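PDB 3GAA: proteasome assembly chaperone family protein, which is of unknown function but belongs to the PAC2 family and probably acts as, or is related to, a proteasome assembly chaperone. Local coordinates for the interface of chains A and B and the interface of chains A and C. Coordinates in Å, arbitrary orientation; residue numbers count along the deposited sequence, not the author numbering. Chains: chain A/B/C, uncharacterized protein Ta1441.

Contact 1: the interface of chains A and B. Residues chain A 5-7; chain B 59-60, 109-110.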
ATOM      1  N   ILE A   5      -3.489   2.408  16.875  1.00 78.66           N
ATOM      2  CA  ILE A   5      -3.392   2.699  18.291  1.00 76.27           C
ATOM      3  C   ILE A   5      -2.970   4.161  18.405  1.00 74.66           C
ATOM      4  O   ILE A   5      -1.835   4.483  18.635  1.00 74.14           O
ATOM      5  CB  ILE A   5      -2.448   1.668  18.958  1.00 76.24           C
ATOM      6  CG1 ILE A   5      -3.201   0.315  19.247  1.00 76.51           C
ATOM      7  CG2 ILE A   5      -1.793   2.233  20.220  1.00 74.31           C
ATOM      8  CD1 ILE A   5      -4.636   0.059  18.573  1.00 74.14           C
ATOM      9  N   MET A   6      -3.963   5.020  18.202  1.00 73.43           N
ATOM     10  CA  MET A   6      -3.849   6.478  18.089  1.00 72.31           C
ATOM     11  C   MET A   6      -4.068   7.125  19.453  1.00 70.64           C
ATOM     12  O   MET A   6      -4.491   6.480  20.397  1.00 69.63           O
ATOM     13  CB  MET A   6      -4.873   7.082  17.023  1.00 72.75           C
ATOM     14  CG  MET A   6      -6.203   6.196  16.548  1.00 74.49           C
ATOM     15  SD  MET A   6      -7.715   6.948  15.665  1.00 77.25           S
ATOM     16  CE  MET A   6      -8.900   5.566  15.680  1.00 75.83           C
ATOM     17  N   VAL A   7      -3.741   8.404  19.535  1.00 69.54           N
ATOM     18  CA  VAL A   7      -4.284   9.298  20.540  1.00 68.93           C
ATOM     19  C   VAL A   7      -5.333  10.139  19.853  1.00 68.40           C
ATOM     20  O   VAL A   7      -5.050  10.844  18.905  1.00 68.48           O
ATOM     21  CB  VAL A   7      -3.256  10.301  21.063  1.00 69.21           C
ATOM     22  CG1 VAL A   7      -3.972  11.520  21.667  1.00 68.68           C
ATOM     23  CG2 VAL A   7      -2.307   9.647  22.087  1.00 70.47           C
TER
ATOM     24  N   LEU B  59      -6.422   8.203  25.001  1.00 42.90           N
ATOM     25  CA  LEU B  59      -5.490   7.380  24.288  1.00 44.15           C
ATOM     26  C   LEU B  59      -6.136   6.012  24.053  1.00 44.39           C
ATOM     27  O   LEU B  59      -6.689   5.401  24.946  1.00 44.30           O
ATOM     28  CB  LEU B  59      -4.169   7.323  25.062  1.00 44.98           C
ATOM     29  CG  LEU B  59      -3.073   6.533  24.364  1.00 46.12           C
ATOM     30  CD1 LEU B  59      -1.729   7.208  24.459  1.00 47.50           C
ATOM     31  CD2 LEU B  59      -3.068   5.165  25.027  1.00 48.39           C
ATOM     32  N   ILE B  60      -6.066   5.552  22.826  1.00 44.98           N
ATOM     33  CA  ILE B  60      -6.870   4.434  22.377  1.00 45.46           C
ATOM     34  C   ILE B  60      -5.919   3.327  21.922  1.00 45.62           C
ATOM     35  O   ILE B  60      -4.972   3.572  21.201  1.00 45.52           O
ATOM     36  CB  ILE B  60      -7.843   4.956  21.276  1.00 45.78           C
ATOM     37  CG1 ILE B  60      -9.126   5.343  21.961  1.00 47.43           C
ATOM     38  CG2 ILE B  60      -8.137   3.982  20.153  1.00 42.66           C
ATOM     39  CD1 ILE B  60      -9.983   6.189  21.039  1.00 52.03           C
ATOM     40  N   THR B 109       2.864   5.923  21.717  1.00 42.33           N
ATOM     41  CA  THR B 109       1.637   6.492  21.210  1.00 41.65           C
ATOM     42  C   THR B 109       1.479   7.786  21.962  1.00 41.93           C
ATOM     43  O   THR B 109       1.350   8.853  21.371  1.00 42.36           O
ATOM     44  CB  THR B 109       0.430   5.550  21.505  1.00 41.81           C
ATOM     45  OG1 THR B 109       0.638   4.267  20.914  1.00 40.67           O
ATOM     46  CG2 THR B 109      -0.848   6.108  20.983  1.00 40.48           C
ATOM     47  N   LEU B 110       1.558   7.678  23.279  1.00 41.77           N
ATOM     48  CA  LEU B 110       1.445   8.822  24.124  1.00 42.31           C
ATOM     49  C   LEU B 110       2.484   9.892  23.751  1.00 43.54           C
ATOM     50  O   LEU B 110       2.147  11.051  23.538  1.00 44.55           O
ATOM     51  CB  LEU B 110       1.584   8.376  25.579  1.00 41.68           C
ATOM     52  CG  LEU B 110       1.548   9.518  26.597  1.00 39.77           C
ATOM     53  CD1 LEU B 110       0.206  10.254  26.513  1.00 36.86           C
ATOM     54  CD2 LEU B 110       1.811   8.972  27.961  1.00 32.84           C
TER
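A:Val7 and B:Leu59 meet at the close-packed part of this chain-to-chain contact, where the CG2 methyl of the valine lies 3.5 Å from CD1 of the leucine, the two side chains slanting past each other. Valine suits a short strand here, since its branched carbon brings a methyl straight off the backbone against the neighbour. Beside this pair the main chain supplies the firm polar link: the backbone N of B:Ile60 gives a hydrogen bond of 3.0 Å to the carbonyl O of A:Met6. B:Thr109 fills the other flank. Its OG1 stands anti to the carbonyl carbon (chi1 -59°), which turns CG2 toward A:Ile5 and A:Val7, 4.0 Å from CG2 of the valine. The hydroxyl OG1 makes a weak bond of 3.4 Å to the carbonyl O of A:Ile5. A serine here lacks CG2, which would probably open a gap between A:Ile5 and A:Val7 and let the weakly held hydroxyl turn. The looser side is that of A:Met6, whose side chain, unlike its backbone O, packs closely on none of these partners; B:Leu110 is marginal. In the fold, A:Val7 starts strand 7-9 and pairs antiparallel with B:Leu59 at the end of strand 54-59, with helix 103-116 of chain B alongside.

Contact 2: the interface of chains A and C. Residues chain A 17, 19, 22; chain C 115-116, 178-180.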
ATOM      1  N   MET A  17     -13.209   9.049  13.314  1.00 73.30           N
ATOM      2  CA  MET A  17     -14.246   8.027  13.355  1.00 73.57           C
ATOM      3  C   MET A  17     -15.243   7.980  12.162  1.00 73.31           C
ATOM      4  O   MET A  17     -16.144   7.154  12.186  1.00 72.90           O
ATOM      5  CB  MET A  17     -15.030   8.196  14.674  1.00 73.78           C
ATOM      6  CG  MET A  17     -14.969   7.013  15.631  1.00 75.35           C
ATOM      7  SD  MET A  17     -13.360   6.663  16.398  1.00 80.11           S
ATOM      8  CE  MET A  17     -12.567   5.587  15.169  1.00 79.49           C
ATOM      9  N   LEU A  19     -17.700   9.889  11.720  1.00 72.16           N
ATOM     10  CA  LEU A  19     -18.898   9.844  12.638  1.00 71.31           C
ATOM     11  C   LEU A  19     -19.741  11.090  12.392  1.00 69.97           C
ATOM     12  O   LEU A  19     -20.478  11.544  13.265  1.00 69.45           O
ATOM     13  CB  LEU A  19     -18.399   9.724  14.126  1.00 71.68           C
ATOM     14  CG  LEU A  19     -18.970  10.229  15.505  1.00 72.73           C
ATOM     15  CD1 LEU A  19     -18.317   9.397  16.659  1.00 69.03           C
ATOM     16  CD2 LEU A  19     -18.837  11.773  15.799  1.00 71.19           C
ATOM     17  N   ARG A  22     -23.557  12.179  12.531  1.00 62.18           N
ATOM     18  CA  ARG A  22     -23.994  12.271  13.944  1.00 62.00           C
ATOM     19  C   ARG A  22     -24.326  13.702  14.365  1.00 60.50           C
ATOM     20  O   ARG A  22     -25.334  13.924  15.002  1.00 59.74           O
ATOM     21  CB  ARG A  22     -22.907  11.676  14.864  1.00 62.17           C
ATOM     22  CG  ARG A  22     -23.290  11.436  16.327  1.00 64.33           C
ATOM     23  CD  ARG A  22     -22.338  10.362  17.001  1.00 66.56           C
ATOM     24  NE  ARG A  22     -22.397   9.103  16.238  1.00 66.12           N
ATOM     25  CZ  ARG A  22     -23.474   8.311  16.179  1.00 63.76           C
ATOM     26  NH1 ARG A  22     -24.573   8.594  16.877  1.00 62.15           N
ATOM     27  NH2 ARG A  22     -23.449   7.219  15.429  1.00 62.80           N
TER
ATOM     28  N   ASP C 115     -22.056   2.990  14.608  1.00 46.82           N
ATOM     29  CA  ASP C 115     -21.746   4.408  14.416  1.00 47.91           C
ATOM     30  C   ASP C 115     -22.181   4.849  13.037  1.00 48.26           C
ATOM     31  O   ASP C 115     -22.833   5.865  12.916  1.00 48.38           O
ATOM     32  CB  ASP C 115     -20.242   4.670  14.591  1.00 48.46           C
ATOM     33  CG  ASP C 115     -19.917   6.110  14.996  1.00 50.29           C
ATOM     34  OD1 ASP C 115     -20.835   6.957  14.933  1.00 54.95           O
ATOM     35  OD2 ASP C 115     -18.736   6.403  15.373  1.00 51.14           O
ATOM     36  N   GLN C 116     -21.840   4.084  12.001  1.00 49.19           N
ATOM     37  CA  GLN C 116     -22.228   4.432  10.624  1.00 49.99           C
ATOM     38  C   GLN C 116     -23.714   4.355  10.395  1.00 49.31           C
ATOM     39  O   GLN C 116     -24.203   4.855   9.419  1.00 51.00           O
ATOM     40  CB  GLN C 116     -21.582   3.491   9.597  1.00 51.23           C
ATOM     41  CG  GLN C 116     -20.489   4.130   8.726  1.00 55.86           C
ATOM     42  CD  GLN C 116     -19.171   4.372   9.521  1.00 62.09           C
ATOM     43  OE1 GLN C 116     -18.562   5.465   9.445  1.00 66.47           O
ATOM     44  NE2 GLN C 116     -18.739   3.351  10.298  1.00 64.48           N
ATOM     45  N   ARG C 178     -16.116   7.764  21.186  1.00 41.21           N
ATOM     46  CA  ARG C 178     -16.789   8.277  19.998  1.00 40.76           C
ATOM     47  C   ARG C 178     -17.859   9.333  20.296  1.00 41.72           C
ATOM     48  O   ARG C 178     -18.566   9.730  19.383  1.00 43.75           O
ATOM     49  CB  ARG C 178     -17.475   7.137  19.269  1.00 40.27           C
ATOM     50  CG  ARG C 178     -16.592   5.998  19.000  1.00 39.96           C
ATOM     51  CD  ARG C 178     -17.271   4.919  18.211  1.00 42.06           C
ATOM     52  NE  ARG C 178     -16.264   3.930  17.824  1.00 44.95           N
ATOM     53  CZ  ARG C 178     -16.142   3.376  16.625  1.00 45.11           C
ATOM     54  NH1 ARG C 178     -16.989   3.659  15.653  1.00 48.40           N
ATOM     55  NH2 ARG C 178     -15.165   2.522  16.399  1.00 45.00           N
ATOM     56  N   LYS C 179     -18.005   9.788  21.536  1.00 41.69           N
ATOM     57  CA  LYS C 179     -19.113  10.688  21.916  1.00 41.91           C
ATOM     58  C   LYS C 179     -20.528  10.195  21.468  1.00 40.70           C
ATOM     59  O   LYS C 179     -21.263  10.880  20.820  1.00 40.84           O
ATOM     60  CB  LYS C 179     -18.804  12.115  21.420  1.00 42.41           C
ATOM     61  CG  LYS C 179     -17.815  12.918  22.271  1.00 45.36           C
ATOM     62  CD  LYS C 179     -18.502  13.886  23.342  1.00 51.11           C
ATOM     63  CE  LYS C 179     -19.017  13.174  24.673  1.00 53.72           C
ATOM     64  NZ  LYS C 179     -19.662  14.077  25.772  1.00 53.09           N
ATOM     65  N   ILE C 180     -20.876   8.979  21.803  1.00 40.11           N
ATOM     66  CA  ILE C 180     -22.221   8.451  21.591  1.00 40.01           C
ATOM     67  C   ILE C 180     -22.701   7.972  22.945  1.00 40.33           C
ATOM     68  O   ILE C 180     -21.915   7.420  23.700  1.00 40.63           O
ATOM     69  CB  ILE C 180     -22.190   7.184  20.711  1.00 40.11           C
ATOM     70  CG1 ILE C 180     -21.530   7.486  19.373  1.00 39.55           C
ATOM     71  CG2 ILE C 180     -23.567   6.586  20.555  1.00 38.24           C
ATOM     72  CD1 ILE C 180     -21.415   6.260  18.498  1.00 39.60           C
TER
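A:Arg22 grips the carboxylate of C:Asp115 side-on, two of its nitrogens converging on one oxygen. NH2 lies 2.7 Å from OD1 of the aspartate and NE 3.0 Å from the same OD1, and both approach from one face of the carboxylate plane, NE on the syn side and NH2 on the anti side. The guanidinium and carboxylate planes are 41° apart, so this is a salt bridge with a twist rather than a flat pairing. The long arm of arginine suits the place: it leaves the backbone with chi1 at -168°, and a bend at chi3 turns the guanidinium towards the acid. A lysine in its place has no second nitrogen for OD1 and no flat face for C:Ile180, so the aspartate would probably be held less firmly and be freer to turn. CD1 of C:Ile180 lies over a guanidinium face near the rim, 3.7 Å from CZ of A:Arg22. CB of A:Leu19 lies 4.0 Å from CG of C:Asp115, and its CD1 packs on CB of C:Arg178 at 3.6 Å. C:Arg178 also takes CG of A:Met17 over one face of its guanidinium. Further out, the same arginine backs the aspartate. Its NH1 makes a same-chain salt bridge of 3.3 Å to the anti lone pair of C:Asp115 OD2, probably helping to fix the carboxylate. The site joins the segment of chain A around 3-10 helix 20-23 to the end of helix 103-116 and the loop from C:Arg178 to C:Ile180.

Contact 3: the interface of chains A and C. Residues chain A 115-116; chain C 17-19, 22.
The side chains of A:Asp115 and C:Arg22 cross at about a right angle, and the planes of their carboxylate and guanidinium groups stand 55° apart. NH2 of C:Arg22 makes the salt bridge, 2.8 Å from OD1 of A:Asp115, which it meets on the anti side, 23° out of the carboxylate plane. This is not an even side-on grip, for NE of C:Arg22 stays 3.4 Å from OD1 of A:Asp115. A chi1 of -155° carries the carboxylate away from its helix towards chain C. The same NH2 also bonds weakly to the backbone O of A:Asp115, so the arginine spans side chain and main chain of one residue. CD1 of C:Leu19 packs against the carboxylate, 3.7 Å from CG of A:Asp115, and probably limits its swing. Nearby A:Gln116 folds back at chi2, and the carbonyl O of C:Glu18 sits over its amide face. NE2 of A:Gln116 gives a weak bond of 3.5 Å to the carbonyl O of C:Met17. Glutamine suits this place because its amide can donate, though weakly here, to that carbonyl without bringing a charge. The site ties the end of helix 103-117 of chain A to the segment before and within 3-10 helix 21-23 of chain C, and so helps to join these two copies in the deposited assembly.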
ATOM      1  N   ASP A 115     -22.735  12.982   1.210  1.00 44.99           N
ATOM      2  CA  ASP A 115     -23.369  11.674   1.443  1.00 46.19           C
ATOM      3  C   ASP A 115     -23.113  11.288   2.907  1.00 47.16           C
ATOM      4  O   ASP A 115     -24.000  10.802   3.585  1.00 47.00           O
ATOM      5  CB  ASP A 115     -22.816  10.596   0.468  1.00 46.61           C
ATOM      6  CG  ASP A 115     -23.800   9.427   0.212  1.00 47.48           C
ATOM      7  OD1 ASP A 115     -24.737   9.295   1.051  1.00 46.67           O
ATOM      8  OD2 ASP A 115     -23.614   8.646  -0.817  1.00 45.18           O
ATOM      9  N   GLN A 116     -21.906  11.555   3.404  1.00 48.60           N
ATOM     10  CA  GLN A 116     -21.520  11.122   4.768  1.00 49.44           C
ATOM     11  C   GLN A 116     -22.084  11.982   5.876  1.00 48.09           C
ATOM     12  O   GLN A 116     -22.265  11.493   6.955  1.00 49.48           O
ATOM     13  CB  GLN A 116     -19.988  11.036   4.917  1.00 50.63           C
ATOM     14  CG  GLN A 116     -19.464   9.611   5.210  1.00 54.72           C
ATOM     15  CD  GLN A 116     -19.583   8.645   4.016  1.00 60.00           C
ATOM     16  OE1 GLN A 116     -18.720   7.786   3.790  1.00 63.31           O
ATOM     17  NE2 GLN A 116     -20.658   8.783   3.253  1.00 64.47           N
TER
ATOM     18  N   MET C  17     -20.945   3.101  -0.910  1.00 52.31           N
ATOM     19  CA  MET C  17     -20.769   4.499  -0.564  1.00 52.66           C
ATOM     20  C   MET C  17     -20.592   4.802   0.948  1.00 53.25           C
ATOM     21  O   MET C  17     -20.277   5.943   1.291  1.00 52.59           O
ATOM     22  CB  MET C  17     -21.910   5.306  -1.209  1.00 52.36           C
ATOM     23  CG  MET C  17     -21.458   6.177  -2.327  1.00 53.12           C
ATOM     24  SD  MET C  17     -21.648   5.706  -4.082  1.00 60.55           S
ATOM     25  CE  MET C  17     -20.296   6.680  -4.751  1.00 53.53           C
ATOM     26  N   GLU C  18     -20.709   3.782   1.824  1.00 54.60           N
ATOM     27  CA  GLU C  18     -20.780   3.961   3.286  1.00 55.64           C
ATOM     28  C   GLU C  18     -21.820   5.023   3.653  1.00 56.91           C
ATOM     29  O   GLU C  18     -21.473   6.141   4.043  1.00 57.06           O
ATOM     30  CB  GLU C  18     -19.451   4.399   3.850  1.00 56.09           C
ATOM     31  CG  GLU C  18     -18.223   3.927   3.103  1.00 58.48           C
ATOM     32  CD  GLU C  18     -17.765   2.506   3.450  1.00 61.66           C
ATOM     33  OE1 GLU C  18     -16.527   2.373   3.564  1.00 64.02           O
ATOM     34  OE2 GLU C  18     -18.590   1.552   3.597  1.00 62.00           O
ATOM     35  N   LEU C  19     -23.092   4.651   3.532  1.00 58.03           N
ATOM     36  CA  LEU C  19     -24.213   5.570   3.441  1.00 58.40           C
ATOM     37  C   LEU C  19     -25.283   4.848   4.214  1.00 59.49           C
ATOM     38  O   LEU C  19     -26.397   4.690   3.742  1.00 61.29           O
ATOM     39  CB  LEU C  19     -24.580   5.741   1.928  1.00 58.43           C
ATOM     40  CG  LEU C  19     -25.953   5.718   1.122  1.00 57.42           C
ATOM     41  CD1 LEU C  19     -25.735   6.344  -0.384  1.00 52.56           C
ATOM     42  CD2 LEU C  19     -26.824   4.355   1.087  1.00 49.68           C
ATOM     43  N   ARG C  22     -28.761   6.691   6.365  1.00 61.45           N
ATOM     44  CA  ARG C  22     -29.865   7.057   5.483  1.00 61.91           C
ATOM     45  C   ARG C  22     -31.079   6.138   5.674  1.00 61.29           C
ATOM     46  O   ARG C  22     -32.212   6.589   5.554  1.00 60.88           O
ATOM     47  CB  ARG C  22     -29.358   7.004   4.024  1.00 62.45           C
ATOM     48  CG  ARG C  22     -30.048   7.967   3.031  1.00 63.39           C
ATOM     49  CD  ARG C  22     -29.177   8.054   1.731  1.00 63.92           C
ATOM     50  NE  ARG C  22     -27.914   8.725   2.005  1.00 61.57           N
ATOM     51  CZ  ARG C  22     -27.856  10.018   2.257  1.00 60.92           C
ATOM     52  NH1 ARG C  22     -28.970  10.728   2.234  1.00 62.45           N
ATOM     53  NH2 ARG C  22     -26.712  10.607   2.540  1.00 59.97           N
TER

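Contact 4: the interface of chains A and B. Residues chain A 20, 24, 56-57, 113; chain B 8-10.
NZ of B:Lys9 makes the shortest polar bond of this contact, 2.7 Å to the carboxylate oxygen OE2 of A:Glu20. The ammonium meets OE2 from above the carboxylate plane, 54° out of it, so charge probably matters more in this salt bridge than lone-pair direction. The lysine and the glutamate reach toward each other across the interface, the glutamate bending at chi2. Lysine suits the site because a long aliphatic chain ending in an ammonium can cross from the strand to the acid; its exact path is doubtful. Along the way its methylenes brush the edge of A:Trp113, with CE of B:Lys9 3.8 Å from CZ2 of the ring and CD in the ring plane. The hydroxyl OH of A:Tyr24 lies 3.6 Å from NZ of B:Lys9, and may help to enclose the charge. Beyond the lysine the backbones run as an antiparallel bridge, A:Ala57 with B:Lys9, and the small alanine probably eases the close approach of the strands. B:Lys10 N adds a weak hydrogen bond of 3.3 Å to the carbonyl O of A:Val56. Together these hold strand 6-9 of chain B on strand 54-60 of chain A, and B:Lys9 probably acts as a charged clamp between these copies.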
ATOM      1  N   GLU A  20     -19.640  11.590  11.156  1.00 68.41           N
ATOM      2  CA  GLU A  20     -19.981  12.956  10.799  1.00 67.26           C
ATOM      3  C   GLU A  20     -21.492  13.211  10.627  1.00 65.84           C
ATOM      4  O   GLU A  20     -21.968  14.295  10.964  1.00 65.54           O
ATOM      5  CB  GLU A  20     -19.210  13.324   9.543  1.00 67.34           C
ATOM      6  CG  GLU A  20     -19.388  14.752   9.115  1.00 69.44           C
ATOM      7  CD  GLU A  20     -18.596  15.707   9.954  1.00 72.35           C
ATOM      8  OE1 GLU A  20     -19.017  16.051  11.099  1.00 73.43           O
ATOM      9  OE2 GLU A  20     -17.527  16.108   9.447  1.00 74.61           O
ATOM     10  N   TYR A  24     -25.353  16.196  12.495  1.00 55.24           N
ATOM     11  CA  TYR A  24     -26.188  16.808  11.455  1.00 53.25           C
ATOM     12  C   TYR A  24     -27.549  16.178  11.464  1.00 52.84           C
ATOM     13  O   TYR A  24     -27.667  14.957  11.336  1.00 53.71           O
ATOM     14  CB  TYR A  24     -25.601  16.619  10.056  1.00 52.74           C
ATOM     15  CG  TYR A  24     -24.438  17.511   9.816  1.00 49.70           C
ATOM     16  CD1 TYR A  24     -24.627  18.858   9.645  1.00 47.42           C
ATOM     17  CD2 TYR A  24     -23.143  17.023   9.805  1.00 47.96           C
ATOM     18  CE1 TYR A  24     -23.566  19.705   9.443  1.00 46.16           C
ATOM     19  CE2 TYR A  24     -22.055  17.867   9.593  1.00 46.22           C
ATOM     20  CZ  TYR A  24     -22.289  19.208   9.427  1.00 45.58           C
ATOM     21  OH  TYR A  24     -21.263  20.082   9.265  1.00 45.09           O
ATOM     22  N   VAL A  56     -18.369  25.773   8.128  1.00 35.59           N
ATOM     23  CA  VAL A  56     -18.319  24.440   8.629  1.00 35.04           C
ATOM     24  C   VAL A  56     -17.258  23.573   7.934  1.00 35.62           C
ATOM     25  O   VAL A  56     -16.802  22.592   8.469  1.00 35.55           O
ATOM     26  CB  VAL A  56     -19.711  23.870   8.387  1.00 35.28           C
ATOM     27  CG1 VAL A  56     -19.686  22.598   7.558  1.00 33.67           C
ATOM     28  CG2 VAL A  56     -20.434  23.717   9.666  1.00 33.58           C
ATOM     29  N   ALA A  57     -16.869  23.921   6.724  1.00 36.39           N
ATOM     30  CA  ALA A  57     -15.957  23.087   5.938  1.00 36.66           C
ATOM     31  C   ALA A  57     -15.395  23.882   4.756  1.00 37.09           C
ATOM     32  O   ALA A  57     -15.988  24.857   4.307  1.00 36.97           O
ATOM     33  CB  ALA A  57     -16.688  21.844   5.446  1.00 36.20           C
ATOM     34  N   TRP A 113     -18.591  13.963   0.845  1.00 42.03           N
ATOM     35  CA  TRP A 113     -18.767  14.582   2.142  1.00 42.60           C
ATOM     36  C   TRP A 113     -20.241  14.732   2.449  1.00 42.36           C
ATOM     37  O   TRP A 113     -20.653  14.532   3.557  1.00 41.82           O
ATOM     38  CB  TRP A 113     -18.106  15.948   2.109  1.00 43.43           C
ATOM     39  CG  TRP A 113     -18.112  16.684   3.356  1.00 44.67           C
ATOM     40  CD1 TRP A 113     -17.138  16.707   4.241  1.00 45.16           C
ATOM     41  CD2 TRP A 113     -19.133  17.588   3.831  1.00 47.68           C
ATOM     42  NE1 TRP A 113     -17.464  17.551   5.279  1.00 48.28           N
ATOM     43  CE2 TRP A 113     -18.699  18.087   5.061  1.00 46.36           C
ATOM     44  CE3 TRP A 113     -20.372  18.009   3.333  1.00 49.66           C
ATOM     45  CZ2 TRP A 113     -19.441  18.984   5.823  1.00 45.27           C
ATOM     46  CZ3 TRP A 113     -21.122  18.917   4.100  1.00 50.13           C
ATOM     47  CH2 TRP A 113     -20.641  19.384   5.338  1.00 46.92           C
TER
ATOM     48  N   ASN B   8     -13.180  19.335   4.265  1.00 59.41           N
ATOM     49  CA  ASN B   8     -12.299  19.642   5.356  1.00 59.09           C
ATOM     50  C   ASN B   8     -12.880  20.575   6.400  1.00 58.49           C
ATOM     51  O   ASN B   8     -13.132  21.734   6.134  1.00 57.46           O
ATOM     52  CB  ASN B   8     -11.092  20.242   4.707  1.00 59.63           C
ATOM     53  CG  ASN B   8      -9.986  20.277   5.586  1.00 60.46           C
ATOM     54  OD1 ASN B   8     -10.071  20.902   6.631  1.00 61.81           O
ATOM     55  ND2 ASN B   8      -8.909  19.578   5.222  1.00 64.91           N
ATOM     56  N   LYS B   9     -13.114  20.045   7.579  1.00 59.28           N
ATOM     57  CA  LYS B   9     -13.939  20.686   8.562  1.00 60.40           C
ATOM     58  C   LYS B   9     -13.216  21.513   9.569  1.00 61.85           C
ATOM     59  O   LYS B   9     -12.173  21.149  10.031  1.00 63.46           O
ATOM     60  CB  LYS B   9     -14.663  19.608   9.300  1.00 60.24           C
ATOM     61  CG  LYS B   9     -14.660  18.347   8.539  1.00 60.97           C
ATOM     62  CD  LYS B   9     -16.029  18.153   8.076  1.00 62.58           C
ATOM     63  CE  LYS B   9     -16.840  19.273   8.640  1.00 63.89           C
ATOM     64  NZ  LYS B   9     -17.879  18.811   9.588  1.00 63.55           N
ATOM     65  N   LYS B  10     -13.805  22.628   9.935  1.00 63.66           N
ATOM     66  CA  LYS B  10     -13.272  23.447  10.985  1.00 64.95           C
ATOM     67  C   LYS B  10     -13.431  22.728  12.286  1.00 66.37           C
ATOM     68  O   LYS B  10     -14.488  22.200  12.565  1.00 67.52           O
ATOM     69  CB  LYS B  10     -14.055  24.718  11.021  1.00 64.67           C
ATOM     70  CG  LYS B  10     -14.884  24.828   9.812  1.00 64.54           C
ATOM     71  CD  LYS B  10     -14.237  25.668   8.788  1.00 65.15           C
ATOM     72  CE  LYS B  10     -14.213  27.044   9.298  1.00 66.59           C
ATOM     73  NZ  LYS B  10     -13.857  26.985  10.720  1.00 67.83           N
TER

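Contacts 1 and 4, whose C-alpha centres lie about 23 Å apart, are the two halves of one exchange: in each, an N-terminal strand of one chain pairs with the strand beginning at residue 54 of the other. Contacts 2 and 3 are likewise twins in type, about 14 Å apart, with arginine and aspartate trading places between chains A and C. Contact 4 lies about 14 Å from each of them. It shares helix 103-117 of chain A with contact 3, and 3-10 helix 20-23 with contact 2, so one short turn serves both partners, which may help to build the ten-copy deposited assembly.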